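Local structure of azurocidin (Homo sapiens, 1FY1) at residues S67-S72 against N100-V105; S17-G22 against T52-A57; V159-L164 against D201-V206; I170-G175 against G194-G199. The protein is a neutrophil granule serine protease homologue that kills many Gram-negative bacteria, attracts monocytes and fibroblasts, and binds heparin and lipopolysaccharide. The protein carries 2 engineered substitutions. One frame throughout, in Å; residues are numbered along the deposited sequence.

Interaction 1 (S67-S72 against N100-V105). With NAG (2-acetamido-2-deoxy-beta-D-glucopyranose), chain C.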
loop_
_atom_site.group_PDB
_atom_site.type_symbol
_atom_site.label_atom_id
_atom_site.label_comp_id
_atom_site.label_asym_id
_atom_site.label_seq_id
_atom_site.Cartn_x
_atom_site.Cartn_y
_atom_site.Cartn_z
ATOM N N SER A 67 -10.194 14.231 -12.287
ATOM C CA SER A 67 -9.893 12.806 -12.190
ATOM C C SER A 67 -9.754 12.365 -10.747
ATOM O O SER A 67 -10.051 11.239 -10.422
ATOM C CB SER A 67 -8.648 12.418 -12.944
ATOM O OG SER A 67 -7.548 12.912 -12.216
ATOM N N ARG A 68 -9.298 13.257 -9.888
ATOM C CA ARG A 68 -9.151 12.970 -8.494
ATOM C C ARG A 68 -10.468 12.963 -7.763
ATOM O O ARG A 68 -11.461 13.430 -8.315
ATOM C CB ARG A 68 -8.268 13.966 -7.809
ATOM C CG ARG A 68 -6.814 13.778 -8.159
ATOM C CD ARG A 68 -5.933 14.579 -7.223
ATOM N NE ARG A 68 -4.575 14.590 -7.715
ATOM C CZ ARG A 68 -3.586 15.162 -7.050
ATOM N NH1 ARG A 68 -3.811 15.780 -5.890
ATOM N NH2 ARG A 68 -2.344 15.123 -7.541
ATOM N N GLN A 69 -10.397 12.481 -6.494
ATOM C CA GLN A 69 -11.446 12.324 -5.452
ATOM C C GLN A 69 -10.765 12.489 -4.106
ATOM O O GLN A 69 -9.766 11.823 -3.828
ATOM C CB GLN A 69 -12.183 10.964 -5.522
ATOM C CG GLN A 69 -13.196 10.960 -6.659
ATOM C CD GLN A 69 -13.812 9.621 -7.012
ATOM O OE1 GLN A 69 -14.881 9.287 -6.542
ATOM N NE2 GLN A 69 -13.281 8.953 -8.016
ATOM N N THR A 70 -11.252 13.411 -3.289
ATOM C CA THR A 70 -10.616 13.674 -2.000
ATOM C C THR A 70 -11.452 13.259 -0.805
ATOM O O THR A 70 -12.659 13.470 -0.740
ATOM C CB THR A 70 -10.007 15.085 -1.962
ATOM O OG1 THR A 70 -9.248 15.216 -3.157
ATOM C CG2 THR A 70 -9.064 15.262 -0.791
ATOM N N PHE A 71 -10.814 12.628 0.170
ATOM C CA PHE A 71 -11.574 12.129 1.291
ATOM C C PHE A 71 -10.828 12.240 2.588
ATOM O O PHE A 71 -9.603 12.235 2.632
ATOM C CB PHE A 71 -11.867 10.600 1.125
ATOM C CG PHE A 71 -12.657 10.163 -0.106
ATOM C CD1 PHE A 71 -14.051 10.107 -0.064
ATOM C CD2 PHE A 71 -12.024 9.785 -1.288
ATOM C CE1 PHE A 71 -14.815 9.720 -1.164
ATOM C CE2 PHE A 71 -12.764 9.381 -2.399
ATOM C CZ PHE A 71 -14.159 9.362 -2.338
ATOM N N SER A 72 -11.643 12.338 3.632
ATOM C CA SER A 72 -11.265 12.365 5.024
ATOM C C SER A 72 -11.540 10.966 5.622
ATOM O O SER A 72 -12.368 10.207 5.129
ATOM C CB SER A 72 -11.992 13.449 5.801
ATOM O OG SER A 72 -13.368 13.126 5.821
ATOM N N ASN A 100 -16.632 7.295 -5.969
ATOM C CA ASN A 100 -17.235 7.128 -7.272
ATOM C C ASN A 100 -16.257 6.339 -8.097
ATOM O O ASN A 100 -15.108 6.757 -8.228
ATOM C CB ASN A 100 -17.503 8.488 -7.947
ATOM C CG ASN A 100 -18.928 9.002 -7.899
ATOM O OD1 ASN A 100 -19.821 8.427 -8.553
ATOM N ND2 ASN A 100 -19.128 10.128 -7.200
ATOM N N LEU A 101 -16.708 5.199 -8.605
ATOM C CA LEU A 101 -15.897 4.305 -9.428
ATOM C C LEU A 101 -15.779 4.808 -10.851
ATOM O O LEU A 101 -16.717 4.662 -11.637
ATOM C CB LEU A 101 -16.534 2.927 -9.428
ATOM C CG LEU A 101 -16.163 2.125 -8.206
ATOM C CD1 LEU A 101 -14.957 1.282 -8.568
ATOM C CD2 LEU A 101 -15.746 3.074 -7.092
ATOM N N THR A 102 -14.630 5.395 -11.182
ATOM C CA THR A 102 -14.395 5.937 -12.510
ATOM C C THR A 102 -13.331 5.182 -13.260
ATOM O O THR A 102 -12.837 4.149 -12.803
ATOM C CB THR A 102 -14.001 7.426 -12.379
ATOM O OG1 THR A 102 -12.682 7.558 -11.883
ATOM C CG2 THR A 102 -14.917 8.101 -11.367
ATOM N N SER A 103 -12.926 5.733 -14.403
ATOM C CA SER A 103 -11.832 5.147 -15.179
ATOM C C SER A 103 -10.514 5.468 -14.511
ATOM O O SER A 103 -9.500 4.910 -14.824
ATOM C CB SER A 103 -11.697 5.736 -16.545
ATOM O OG SER A 103 -11.179 7.030 -16.354
ATOM N N SER A 104 -10.481 6.408 -13.611
ATOM C CA SER A 104 -9.205 6.644 -12.989
ATOM C C SER A 104 -9.133 6.096 -11.561
ATOM O O SER A 104 -8.135 6.238 -10.854
ATOM C CB SER A 104 -8.787 8.106 -13.096
ATOM O OG SER A 104 -9.730 8.919 -12.445
ATOM N N VAL A 105 -10.223 5.485 -11.118
ATOM C CA VAL A 105 -10.308 4.965 -9.748
ATOM C C VAL A 105 -11.026 3.662 -9.758
ATOM O O VAL A 105 -12.134 3.594 -10.248
ATOM C CB VAL A 105 -11.094 5.977 -8.900
ATOM C CG1 VAL A 105 -11.533 5.456 -7.533
ATOM C CG2 VAL A 105 -10.310 7.291 -8.794
HETATM C C1 NAG C . -19.096 11.499 -7.670
HETATM C C2 NAG C . -20.314 12.450 -7.686
HETATM C C3 NAG C . -19.949 13.846 -7.077
HETATM C C4 NAG C . -18.978 13.894 -5.862
HETATM C C5 NAG C . -17.769 13.042 -6.290
HETATM C C6 NAG C . -16.566 13.041 -5.328
HETATM C C7 NAG C . -21.931 12.676 -9.594
HETATM C C8 NAG C . -21.981 13.301 -11.012
HETATM N N2 NAG C . -20.688 12.715 -9.097
HETATM O O3 NAG C . -21.154 14.500 -6.754
HETATM O O4 NAG C . -18.591 15.280 -5.501
HETATM O O5 NAG C . -18.326 11.727 -6.501
HETATM O O6 NAG C . -16.845 12.299 -4.115
HETATM O O7 NAG C . -22.872 12.760 -8.801
#
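S67 and S104 bring their CA atoms to 6.3 Å at one end, while Q69 and N100 stand 8.0 Å apart between CA atoms at the other. The two chains therefore run in opposing directions, too far apart for backbone pairing, and side chains span the gap. Q69 does most of this. Its carboxamide pairs with both backbone groups of N100: N100 N donates to Q69 OE1 at 2.7 Å, and Q69 NE2 donates to N100 O at 2.9 Å. Both acceptors are met in their carbonyl planes, and N100 O lies only 1° out of the amide plane of Q69, so the two bonds fix the rotation of the amide and which end is oxygen. Glutamine suits the buried place because it offers a donor and an acceptor at the end of a long arm; CG stands beside the backbone N (chi1 -77°) and the chain then runs extended to the loop. V105 CG2 closes on the amide at 3.5 Å from Q69 NE2. At the S67 end, S104 OG gives a weak hydrogen bond to S67 O (3.1 Å). T102 OG1 accepts from S104 N at 3.0 Å, an ST turn that shapes the loop. N100 carries an N-linked sugar, with N100 ND2 bonded to NAG C1, and the sugar's C6 lies 4.2 Å from Q69 CG. Strand 69-77 is hydrogen-bonded to strand 52-55 within the six-stranded barrel of this trypsin-like fold, V105 also packs on L55, R97 is hydrogen-bonded to the sugar, and the loop after strand 91-95 lies against both strands.

Interaction 2 (S17-G22 against T52-A57)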
loop_
_atom_site.group_PDB
_atom_site.type_symbol
_atom_site.label_atom_id
_atom_site.label_comp_id
_atom_site.label_asym_id
_atom_site.label_seq_id
_atom_site.Cartn_x
_atom_site.Cartn_y
_atom_site.Cartn_z
ATOM N N SER A 17 -3.082 7.789 -2.334
ATOM C CA SER A 17 -2.063 8.662 -1.819
ATOM C C SER A 17 -2.571 9.282 -0.525
ATOM O O SER A 17 -3.528 10.081 -0.524
ATOM C CB SER A 17 -1.710 9.783 -2.791
ATOM O OG SER A 17 -0.758 10.646 -2.197
ATOM N N ILE A 18 -1.953 8.857 0.580
ATOM C CA ILE A 18 -2.283 9.364 1.905
ATOM C C ILE A 18 -1.474 10.651 2.207
ATOM O O ILE A 18 -0.221 10.697 2.114
ATOM C CB ILE A 18 -2.290 8.315 3.023
ATOM C CG1 ILE A 18 -3.349 7.237 2.750
ATOM C CG2 ILE A 18 -2.576 8.995 4.360
ATOM C CD1 ILE A 18 -2.818 6.141 1.876
ATOM N N GLN A 19 -2.190 11.719 2.567
ATOM C CA GLN A 19 -1.496 12.959 2.770
ATOM C C GLN A 19 -1.721 13.611 4.118
ATOM O O GLN A 19 -2.708 13.410 4.822
ATOM C CB GLN A 19 -1.867 13.948 1.643
ATOM C CG GLN A 19 -1.781 13.294 0.261
ATOM C CD GLN A 19 -1.901 14.243 -0.920
ATOM O OE1 GLN A 19 -1.369 13.965 -2.022
ATOM N NE2 GLN A 19 -2.629 15.340 -0.716
ATOM N N ASN A 20 -0.769 14.468 4.420
ATOM C CA ASN A 20 -0.748 15.231 5.626
ATOM C C ASN A 20 -0.455 16.678 5.245
ATOM O O ASN A 20 0.582 16.994 4.648
ATOM C CB ASN A 20 0.343 14.659 6.540
ATOM C CG ASN A 20 0.235 15.194 7.943
ATOM O OD1 ASN A 20 -0.438 16.226 8.160
ATOM N ND2 ASN A 20 0.887 14.487 8.885
ATOM N N GLN A 21 -1.413 17.542 5.551
ATOM C CA GLN A 21 -1.250 18.922 5.212
ATOM C C GLN A 21 -0.827 19.031 3.747
ATOM O O GLN A 21 -0.038 19.907 3.337
ATOM C CB GLN A 21 -0.306 19.665 6.182
ATOM C CG GLN A 21 -0.856 19.796 7.611
ATOM C CD GLN A 21 -2.162 20.556 7.641
ATOM O OE1 GLN A 21 -2.515 21.238 6.663
ATOM N NE2 GLN A 21 -2.886 20.406 8.751
ATOM N N GLY A 22 -1.328 18.090 2.945
ATOM C CA GLY A 22 -1.024 18.099 1.517
ATOM C C GLY A 22 0.270 17.417 1.100
ATOM O O GLY A 22 0.567 17.278 -0.088
ATOM N N THR A 52 -5.500 12.975 4.942
ATOM C CA THR A 52 -6.492 12.941 3.867
ATOM C C THR A 52 -6.170 11.747 3.015
ATOM O O THR A 52 -5.128 11.123 3.169
ATOM C CB THR A 52 -6.266 14.165 2.955
ATOM O OG1 THR A 52 -6.443 15.329 3.702
ATOM C CG2 THR A 52 -7.192 14.230 1.759
ATOM N N VAL A 53 -7.020 11.474 2.067
ATOM C CA VAL A 53 -6.812 10.369 1.167
ATOM C C VAL A 53 -7.240 10.785 -0.222
ATOM O O VAL A 53 -8.408 11.080 -0.440
ATOM C CB VAL A 53 -7.591 9.122 1.620
ATOM C CG1 VAL A 53 -7.649 8.111 0.483
ATOM C CG2 VAL A 53 -6.947 8.503 2.857
ATOM N N VAL A 54 -6.253 10.830 -1.130
ATOM C CA VAL A 54 -6.477 11.217 -2.514
ATOM C C VAL A 54 -6.500 10.071 -3.504
ATOM O O VAL A 54 -5.502 9.347 -3.703
ATOM C CB VAL A 54 -5.394 12.174 -2.933
ATOM C CG1 VAL A 54 -5.812 12.866 -4.225
ATOM C CG2 VAL A 54 -5.163 13.162 -1.804
ATOM N N LEU A 55 -7.630 9.906 -4.155
ATOM C CA LEU A 55 -7.762 8.865 -5.147
ATOM C C LEU A 55 -7.644 9.468 -6.552
ATOM O O LEU A 55 -7.944 10.640 -6.745
ATOM C CB LEU A 55 -9.128 8.116 -5.006
ATOM C CG LEU A 55 -9.383 7.415 -3.664
ATOM C CD1 LEU A 55 -10.795 6.886 -3.664
ATOM C CD2 LEU A 55 -8.482 6.231 -3.486
ATOM N N GLY A 56 -7.285 8.662 -7.535
ATOM C CA GLY A 56 -7.207 9.125 -8.903
ATOM C C GLY A 56 -6.000 10.000 -9.275
ATOM O O GLY A 56 -5.921 10.484 -10.392
ATOM N N ALA A 57 -5.066 10.206 -8.360
ATOM C CA ALA A 57 -3.915 11.044 -8.631
ATOM C C ALA A 57 -2.989 10.424 -9.621
ATOM O O ALA A 57 -3.081 9.240 -9.903
ATOM C CB ALA A 57 -3.166 11.426 -7.363
#
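S17, I18 and Q19 pair with V54, V53 and T52 in an antiparallel ladder whose strands meet at 143°, a strong twist. S17 and V54 form a hydrogen-bonded pair in which V54 N reaches S17 O at 2.9 Å and almost straight (173°), with S17 N returning to V54 O. Q19 and T52 form the second such pair, T52 N to Q19 O being 2.8 Å. Between them I18 and V53 are a non-hydrogen-bonded pair, and a CA-H...O contact from I18 CA to T52 O (3.6 Å) adds to the seam.

Apolar packing follows the alternation of faces. I18 and V53 lie side by side on one face, I18 CG1 against V53 CG2 at 3.8 Å; beta-branched residues fill such a buried strand position well. On the other face the extended Q19 crosses V54, whose CG2 lies 3.5 Å from Q19 CD, the methylene chain and amide lying over the valine.

On the same face the hydroxyl of S17 is hydrogen-bonded to H24. This ladder joins the first and fourth strands of the six-stranded barrel, closing it: strand 15-20 continues to strand 23-32, strand 52-55 to strand 69-77, while I18 and V53 pack on T38 and V36 of strand 35-38.

Interaction 3 (V159-L164 against D201-V206)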
loop_
_atom_site.group_PDB
_atom_site.type_symbol
_atom_site.label_atom_id
_atom_site.label_comp_id
_atom_site.label_asym_id
_atom_site.label_seq_id
_atom_site.Cartn_x
_atom_site.Cartn_y
_atom_site.Cartn_z
ATOM N N VAL A 159 5.619 -11.742 3.491
ATOM C CA VAL A 159 5.873 -12.226 2.148
ATOM C C VAL A 159 6.949 -11.276 1.639
ATOM O O VAL A 159 6.748 -10.078 1.621
ATOM C CB VAL A 159 4.637 -12.323 1.257
ATOM C CG1 VAL A 159 4.089 -10.942 1.033
ATOM C CG2 VAL A 159 4.975 -12.888 -0.090
ATOM N N CYS A 160 8.137 -11.817 1.404
ATOM C CA CYS A 160 9.302 -11.102 0.954
ATOM C C CYS A 160 9.565 -11.185 -0.551
ATOM O O CYS A 160 9.163 -12.119 -1.258
ATOM C CB CYS A 160 10.556 -11.526 1.711
ATOM S SG CYS A 160 10.324 -11.390 3.475
ATOM N N THR A 161 10.379 -10.227 -1.005
ATOM C CA THR A 161 10.707 -10.069 -2.400
ATOM C C THR A 161 12.080 -9.478 -2.700
ATOM O O THR A 161 12.730 -8.811 -1.899
ATOM C CB THR A 161 9.612 -9.108 -2.840
ATOM O OG1 THR A 161 8.663 -9.680 -3.682
ATOM C CG2 THR A 161 10.060 -7.713 -3.187
ATOM N N GLY A 162 12.519 -9.719 -3.909
ATOM C CA GLY A 162 13.789 -9.221 -4.332
ATOM C C GLY A 162 13.772 -8.969 -5.824
ATOM O O GLY A 162 12.856 -9.371 -6.534
ATOM N N VAL A 163 14.824 -8.315 -6.301
ATOM C CA VAL A 163 14.907 -8.013 -7.700
ATOM C C VAL A 163 16.113 -8.624 -8.266
ATOM O O VAL A 163 17.149 -8.615 -7.626
ATOM C CB VAL A 163 15.098 -6.556 -7.943
ATOM C CG1 VAL A 163 14.982 -6.366 -9.442
ATOM C CG2 VAL A 163 13.994 -5.794 -7.248
ATOM N N LEU A 164 15.973 -9.126 -9.473
ATOM C CA LEU A 164 17.115 -9.747 -10.084
ATOM C C LEU A 164 18.287 -8.790 -10.287
ATOM O O LEU A 164 19.426 -9.217 -10.230
ATOM C CB LEU A 164 16.807 -10.788 -11.188
ATOM C CG LEU A 164 15.995 -11.998 -10.662
ATOM C CD1 LEU A 164 15.560 -12.932 -11.794
ATOM C CD2 LEU A 164 16.777 -12.783 -9.614
ATOM N N ASP A 201 12.574 -7.144 0.863
ATOM C CA ASP A 201 11.549 -6.150 1.100
ATOM C C ASP A 201 10.474 -6.916 1.813
ATOM O O ASP A 201 10.052 -7.995 1.387
ATOM C CB ASP A 201 10.938 -5.552 -0.191
ATOM C CG ASP A 201 11.754 -4.474 -0.853
ATOM O OD1 ASP A 201 12.723 -3.970 -0.315
ATOM O OD2 ASP A 201 11.338 -4.167 -2.049
ATOM N N PHE A 202 10.065 -6.397 2.925
ATOM C CA PHE A 202 9.074 -7.094 3.673
ATOM C C PHE A 202 7.692 -6.513 3.488
ATOM O O PHE A 202 7.448 -5.324 3.686
ATOM C CB PHE A 202 9.476 -7.205 5.162
ATOM C CG PHE A 202 10.702 -8.085 5.428
ATOM C CD1 PHE A 202 11.970 -7.688 5.004
ATOM C CD2 PHE A 202 10.575 -9.310 6.093
ATOM C CE1 PHE A 202 13.077 -8.495 5.242
ATOM C CE2 PHE A 202 11.678 -10.116 6.374
ATOM C CZ PHE A 202 12.931 -9.706 5.928
ATOM N N PHE A 203 6.759 -7.400 3.185
ATOM C CA PHE A 203 5.368 -7.060 2.954
ATOM C C PHE A 203 4.487 -7.872 3.868
ATOM O O PHE A 203 4.772 -9.027 4.108
ATOM C CB PHE A 203 4.987 -7.457 1.505
ATOM C CG PHE A 203 5.598 -6.623 0.397
ATOM C CD1 PHE A 203 4.975 -5.450 -0.029
ATOM C CD2 PHE A 203 6.774 -7.019 -0.241
ATOM C CE1 PHE A 203 5.519 -4.667 -1.045
ATOM C CE2 PHE A 203 7.337 -6.264 -1.274
ATOM C CZ PHE A 203 6.691 -5.093 -1.676
ATOM N N THR A 204 3.413 -7.296 4.362
ATOM C CA THR A 204 2.502 -8.030 5.222
ATOM C C THR A 204 1.685 -9.047 4.431
ATOM O O THR A 204 1.205 -8.711 3.372
ATOM C CB THR A 204 1.494 -7.050 5.878
ATOM O OG1 THR A 204 2.177 -6.043 6.584
ATOM C CG2 THR A 204 0.533 -7.773 6.813
ATOM N N ARG A 205 1.502 -10.274 4.964
ATOM C CA ARG A 205 0.672 -11.298 4.306
ATOM C C ARG A 205 -0.809 -10.965 4.448
ATOM O O ARG A 205 -1.410 -11.108 5.519
ATOM C CB ARG A 205 0.919 -12.725 4.805
ATOM C CG ARG A 205 1.757 -13.561 3.866
ATOM C CD ARG A 205 2.031 -14.962 4.391
ATOM N NE ARG A 205 2.852 -15.741 3.461
ATOM C CZ ARG A 205 2.419 -16.113 2.246
ATOM N NH1 ARG A 205 1.242 -15.711 1.750
ATOM N NH2 ARG A 205 3.258 -16.788 1.436
ATOM N N VAL A 206 -1.386 -10.500 3.350
ATOM C CA VAL A 206 -2.789 -10.112 3.317
ATOM C C VAL A 206 -3.729 -11.293 3.451
ATOM O O VAL A 206 -4.757 -11.160 4.081
ATOM C CB VAL A 206 -3.132 -9.160 2.157
ATOM C CG1 VAL A 206 -4.626 -9.079 1.928
ATOM C CG2 VAL A 206 -2.666 -7.761 2.500
#
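F203 meets V159 as soon as its side chain leaves the backbone: F203 CB is 3.2 Å from V159 O and 3.6 Å from V159 CG1. At F203 CG and CD2 the neighbour is still V159 O, which lies at the ring's edge, in its plane, where the slightly positive ring hydrogens probably suit a carbonyl oxygen. One atom on, F203 CE2 touches T161 CG2 at 3.6 Å, again at the edge, and CZ ends against I170. The placement of CG beside the backbone N (chi1 -70°) turns the ring toward T161 on the partner strand, so a large flat residue fills the face shared by V159, T161 and D201.

All of this rests on an antiparallel ladder in the second sheet of the chymotrypsin-like fold, where strand 158-162 pairs with strand 201-204. V159 N donates to F203 O at 2.9 Å, D201 N to T161 O at 3.2 Å, and both V159 and T161 pair in hydrogen-bonded positions; C160 and F202 form the non-hydrogen-bonded pair between them.

That middle pair puts C160 and F202 on the other face. C160 SG sits over the F202 ring, 3.6 Å from its centroid and 25° off the normal, nearest the CD2-CE2 side: a sulfur-aromatic contact. The sulfur is fixed by its disulfide to C154, and F191 stacks on the ring of F202. Beyond the ladder V159 CB lies over a face of the R205 guanidinium, with R205 CG 4.1 Å from it. D201 presses its CB on T161 CG2 at 3.8 Å, while its carboxylate is held by S192 and by the backbone N of I170.

Interaction 4 (I170-G175 against G194-G199)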
loop_
_atom_site.group_PDB
_atom_site.type_symbol
_atom_site.label_atom_id
_atom_site.label_comp_id
_atom_site.label_asym_id
_atom_site.label_seq_id
_atom_site.Cartn_x
_atom_site.Cartn_y
_atom_site.Cartn_z
ATOM N N ILE A 170 11.174 -1.086 -2.733
ATOM C CA ILE A 170 10.528 0.006 -2.078
ATOM C C ILE A 170 11.542 0.950 -1.463
ATOM O O ILE A 170 12.711 0.626 -1.314
ATOM C CB ILE A 170 9.485 -0.471 -1.040
ATOM C CG1 ILE A 170 10.134 -1.063 0.200
ATOM C CG2 ILE A 170 8.578 -1.525 -1.656
ATOM C CD1 ILE A 170 9.125 -1.337 1.309
ATOM N N CYS A 171 11.049 2.113 -1.072
ATOM C CA CYS A 171 11.851 3.108 -0.422
ATOM C C CYS A 171 10.912 4.079 0.281
ATOM O O CYS A 171 9.700 3.827 0.330
ATOM C CB CYS A 171 12.823 3.776 -1.399
ATOM S SG CYS A 171 14.277 4.510 -0.607
ATOM N N ASN A 172 11.436 5.178 0.826
ATOM C CA ASN A 172 10.582 6.113 1.547
ATOM C C ASN A 172 9.410 6.522 0.698
ATOM O O ASN A 172 9.554 6.813 -0.489
ATOM C CB ASN A 172 11.281 7.403 2.038
ATOM C CG ASN A 172 12.790 7.311 2.200
ATOM O OD1 ASN A 172 13.448 6.389 1.696
ATOM N ND2 ASN A 172 13.360 8.298 2.879
ATOM N N GLY A 173 8.252 6.602 1.344
ATOM C CA GLY A 173 7.003 6.988 0.703
ATOM C C GLY A 173 6.230 5.815 0.114
ATOM O O GLY A 173 5.049 5.939 -0.205
ATOM N N ASP A 174 6.921 4.694 -0.059
ATOM C CA ASP A 174 6.333 3.472 -0.570
ATOM C C ASP A 174 5.540 2.663 0.469
ATOM O O ASP A 174 4.824 1.761 0.092
ATOM C CB ASP A 174 7.413 2.621 -1.235
ATOM C CG ASP A 174 7.724 3.250 -2.544
ATOM O OD1 ASP A 174 6.850 3.754 -3.188
ATOM O OD2 ASP A 174 8.990 3.230 -2.873
ATOM N N GLY A 175 5.661 2.983 1.765
ATOM C CA GLY A 175 4.948 2.252 2.796
ATOM C C GLY A 175 3.428 2.245 2.602
ATOM O O GLY A 175 2.827 3.262 2.278
ATOM N N GLY A 194 17.715 -2.867 4.361
ATOM C CA GLY A 194 18.749 -1.851 4.684
ATOM C C GLY A 194 18.808 -0.630 3.720
ATOM O O GLY A 194 18.094 0.360 3.861
ATOM N N PRO A 195 19.680 -0.656 2.740
ATOM C CA PRO A 195 19.724 0.408 1.780
ATOM C C PRO A 195 18.711 0.113 0.674
ATOM O O PRO A 195 18.754 -0.949 0.046
ATOM C CB PRO A 195 21.157 0.367 1.223
ATOM C CG PRO A 195 22.011 -0.319 2.278
ATOM C CD PRO A 195 21.036 -0.883 3.303
ATOM N N CYS A 196 17.805 1.050 0.417
ATOM C CA CYS A 196 16.826 0.821 -0.624
ATOM C C CYS A 196 17.389 0.065 -1.835
ATOM O O CYS A 196 18.453 0.385 -2.369
ATOM C CB CYS A 196 16.129 2.124 -1.063
ATOM S SG CYS A 196 15.281 2.957 0.289
ATOM N N GLY A 197 16.596 -0.923 -2.268
ATOM C CA GLY A 197 16.858 -1.785 -3.416
ATOM C C GLY A 197 17.878 -2.893 -3.160
ATOM O O GLY A 197 18.260 -3.637 -4.069
ATOM N N ARG A 198 18.333 -3.016 -1.921
ATOM C CA ARG A 198 19.338 -4.010 -1.572
ATOM C C ARG A 198 18.972 -5.511 -1.475
ATOM O O ARG A 198 19.675 -6.352 -2.078
ATOM C CB ARG A 198 20.125 -3.627 -0.345
ATOM C CG ARG A 198 21.043 -4.776 -0.021
ATOM C CD ARG A 198 21.483 -4.797 1.420
ATOM N NE ARG A 198 21.683 -6.164 1.872
ATOM C CZ ARG A 198 22.070 -6.488 3.098
ATOM N NH1 ARG A 198 22.318 -5.550 4.011
ATOM N NH2 ARG A 198 22.220 -7.781 3.413
ATOM N N GLY A 199 17.949 -5.910 -0.689
ATOM C CA GLY A 199 17.647 -7.334 -0.569
ATOM C C GLY A 199 16.735 -7.615 0.638
ATOM O O GLY A 199 17.102 -7.360 1.786
#
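The disulfide between C171 and C196 joins two loops that, in trypsin-like proteases, flank the primary specificity pocket, and here it ties the loop 173-175, which corresponds to the GDS of the GDSG motif in active relatives, to the loop before strand 201-204. C171 SG and C196 SG are bonded at 2.1 Å with a chi3 of 77°, a relaxed bridge near the right angle disulfides prefer. C171 sends its sulfur anti to its own backbone N (chi1 -157°), whereas C196 turns its sulfur back beside its N, and the two CA atoms end 5.5 Å apart. The sulfurs make the contact, and I170 O lies 3.7 Å from C196 CB. Each cysteine sits in a type II turn, C171 opening one to D174 and C196 inside one from P195 to R198. Both turns place a glycine, G173 and G197, where phi is positive, as a type II turn needs. The first turn is closed by D174 N to C171 O (2.9 Å), and C171 N in turn donates to the anti lone pair of D174 OD2 at 3.0 Å, an oxygen that also accepts from the amino terminus I1. That aspartate-to-amino-terminus bond marks the activated form of serine proteases, here kept although G175 stands where the family has its catalytic serine. With no hydrogen bond between the segments, the covalent bridge supplies the link that amides give in a ladder, independent of backbone register.

How the interactions relate
Interactions 1 and 2 share one sheet: strand 52-55 of interaction 2 hydrogen-bonds to strand 69-77 of interaction 1. Across the molecule, about 28 Å from interaction 1 between centres, interactions 3 and 4 touch through D201 and F203 against I170, and the loops of interaction 4 lie within the chain span that interaction 3 closes. Interactions 2 and 3 are buried strand ladders bonded by backbone amides. Interaction 1, only partly buried and carrying a sugar, relies on a glutamine amide instead. Interaction 4 is mostly buried, though C196 and N172 reach toward the surface, and holds irregular loops by a disulfide rather than a ladder.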